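Local coordinates for putative alpha-N-acetylgalactosaminidase (Bacillus halodurans C-125, PDB 3CC1), which probably cleaves terminal alpha-linked N-acetylgalactosamine from glycoconjugates, using a TIM-barrel domain followed by a C-terminal beta sandwich, at residues A[394-400]-A[426-432]. Coordinates in Å, arbitrary orientation, origin at the centre of the assembly. Where two conformers were deposited one is given. Residues are numbered along the deposited sequence.
Sequences TVQLFNV and MLKLSPD
Phe-398, in an m rotamer, sets its ring beside Lys-428 and Ser-430 on one face of the sheet. Its CE1 comes 3.2 Å from Ser-430 OG, at the ring edge. Lys-428, t, t, p, t, places NZ 5.7 Å from the Phe-398 ring centroid, at most a weak cation-pi attraction. Strand 395-399 and the 426-431 part of strand 424-431 are extended and antiparallel. Their axes approach to 4.5 Å, with 152° between directions. Gln-396 with Ser-430 and Phe-398 with Lys-428 are hydrogen-bonded pairs, with N-to-O distances of 2.8 to 3.0 Å. Val-400 N to Met-426 O (2.9 Å) and Asp-432 N to Thr-394 O (3.3 Å) extend the ladder at its two ends. Val-400 (phi/psi -67/-41) leaves the strand. Val-395 with Pro-431, Leu-397 with Leu-429 and Asn-399 with Leu-427 are non-hydrogen-bonded pairs. Leu-397 (m, t) CD2 packs 3.5 Å from Leu-429 (m, p) CG on the face opposite Phe-398. A water joins Asn-399 OD1 (2.6 Å) to Met-426 N (3.1 Å).

These are neighbouring inner strands of the antiparallel sheet in the C-terminal beta-sandwich domain, between strands 404-409 and 368-374. Val-400 and Met-426, a selenomethionine, touch Ile-337 of helix 335-343.

Backbone hydrogen bonds set the register, and the chemistry differs by face. Leu-429 packs on Leu-386 in an apolar layer. The Phe-398 face is mixed, an aromatic ring among polar side chains. With Tyr-369 it lines a pocket where Lys-428 NZ hydrogen-bonds a polyethylene glycol fragment, probably from the crystallisation liquor, which alone does not establish a substrate site.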
# COMPACT_ATOMS: atom_id res chain seq x y z
N THR A 394 -35.42 -16.11 -0.40
CA THR A 394 -35.17 -16.09 1.04
C THR A 394 -34.42 -17.34 1.47
O THR A 394 -34.61 -18.42 0.91
CB THR A 394 -36.47 -15.94 1.82
OG1 THR A 394 -37.03 -14.68 1.48
CG2 THR A 394 -36.25 -15.96 3.34
N VAL A 395 -33.55 -17.17 2.47
CA VAL A 395 -32.76 -18.27 3.00
C VAL A 395 -32.82 -18.28 4.51
O VAL A 395 -33.22 -17.30 5.14
CB VAL A 395 -31.23 -18.18 2.58
CG1 VAL A 395 -31.07 -18.19 1.08
CG2 VAL A 395 -30.52 -16.95 3.24
N GLN A 396 -32.49 -19.45 5.07
CA GLN A 396 -32.22 -19.67 6.51
C GLN A 396 -30.70 -19.53 6.74
O GLN A 396 -29.91 -20.03 5.95
CB GLN A 396 -32.71 -21.09 6.93
CG GLN A 396 -34.18 -21.18 7.47
CD GLN A 396 -34.89 -22.53 7.29
OE1 GLN A 396 -36.06 -22.56 6.89
NE2 GLN A 396 -34.22 -23.64 7.61
N LEU A 397 -30.29 -18.82 7.79
CA LEU A 397 -28.85 -18.65 8.09
C LEU A 397 -28.49 -19.42 9.34
O LEU A 397 -29.16 -19.30 10.36
CB LEU A 397 -28.45 -17.19 8.30
CG LEU A 397 -28.66 -16.14 7.20
CD1 LEU A 397 -28.11 -14.80 7.64
CD2 LEU A 397 -27.99 -16.60 5.91
N PHE A 398 -27.41 -20.19 9.23
CA PHE A 398 -26.87 -20.98 10.36
C PHE A 398 -25.42 -20.64 10.60
O PHE A 398 -24.68 -20.34 9.66
CB PHE A 398 -26.95 -22.49 10.10
CG PHE A 398 -28.33 -23.00 9.89
CD1 PHE A 398 -28.95 -22.90 8.64
CD2 PHE A 398 -29.02 -23.57 10.92
CE1 PHE A 398 -30.22 -23.38 8.44
CE2 PHE A 398 -30.32 -24.06 10.71
CZ PHE A 398 -30.91 -23.95 9.47
N ASN A 399 -25.07 -20.67 11.88
CA ASN A 399 -23.69 -20.56 12.36
C ASN A 399 -23.06 -21.93 12.27
O ASN A 399 -23.46 -22.85 12.98
CB ASN A 399 -23.70 -20.06 13.81
CG ASN A 399 -22.30 -19.95 14.43
OD1 ASN A 399 -21.38 -20.67 14.09
ND2 ASN A 399 -22.16 -19.05 15.39
N VAL A 400 -22.11 -22.11 11.38
CA VAL A 400 -21.59 -23.47 11.09
C VAL A 400 -20.83 -24.04 12.29
O VAL A 400 -21.00 -25.19 12.64
CB VAL A 400 -20.70 -23.50 9.82
CG1 VAL A 400 -20.06 -24.92 9.67
CG2 VAL A 400 -21.52 -23.11 8.58
N MSE A 426 -18.70 -18.05 10.24
CA MSE A 426 -18.99 -18.87 9.08
C MSE A 426 -20.48 -19.22 9.02
O MSE A 426 -21.04 -19.82 9.95
CB MSE A 426 -18.13 -20.14 9.09
CG MSE A 426 -18.37 -21.05 7.91
SE MSE A 426 -17.67 -20.35 6.26
CE MSE A 426 -15.84 -21.05 6.33
N LEU A 427 -21.13 -18.76 7.94
CA LEU A 427 -22.57 -18.97 7.77
C LEU A 427 -22.84 -20.02 6.71
O LEU A 427 -22.13 -20.13 5.70
CB LEU A 427 -23.27 -17.67 7.35
CG LEU A 427 -23.07 -16.40 8.20
CD1 LEU A 427 -23.45 -15.18 7.42
CD2 LEU A 427 -23.91 -16.49 9.46
N LYS A 428 -23.86 -20.83 7.00
CA LYS A 428 -24.52 -21.64 5.97
C LYS A 428 -25.83 -21.00 5.60
O LYS A 428 -26.62 -20.65 6.47
CB LYS A 428 -24.78 -23.07 6.45
CG LYS A 428 -25.47 -23.96 5.40
CD LYS A 428 -25.44 -25.42 5.76
CE LYS A 428 -26.54 -25.84 6.70
NZ LYS A 428 -26.40 -27.31 7.04
N LEU A 429 -26.05 -20.86 4.30
CA LEU A 429 -27.27 -20.31 3.77
C LEU A 429 -28.02 -21.44 3.13
O LEU A 429 -27.57 -21.99 2.12
CB LEU A 429 -26.97 -19.26 2.69
CG LEU A 429 -26.40 -17.89 3.05
CD1 LEU A 429 -25.20 -18.03 3.91
CD2 LEU A 429 -26.06 -17.10 1.82
N SER A 430 -29.14 -21.85 3.72
CA SER A 430 -29.94 -22.88 3.06
C SER A 430 -31.27 -22.35 2.59
O SER A 430 -31.74 -21.33 3.06
CB SER A 430 -30.08 -24.17 3.92
OG SER A 430 -30.42 -23.90 5.26
N PRO A 431 -31.87 -23.05 1.63
CA PRO A 431 -33.13 -22.62 1.10
C PRO A 431 -34.18 -22.49 2.19
O PRO A 431 -34.23 -23.27 3.14
CB PRO A 431 -33.51 -23.71 0.10
CG PRO A 431 -32.45 -24.72 0.12
CD PRO A 431 -31.41 -24.33 1.09
N ASP A 432 -34.98 -21.45 2.06
CA ASP A 432 -36.02 -21.19 3.00
C ASP A 432 -37.01 -22.33 2.92
O ASP A 432 -37.48 -22.71 1.84
CB ASP A 432 -36.75 -19.92 2.64
CG ASP A 432 -37.66 -19.45 3.73
OD1 ASP A 432 -37.24 -19.52 4.91
OD2 ASP A 432 -38.76 -18.97 3.37
O HOH W 1 -19.41 -19.72 12.73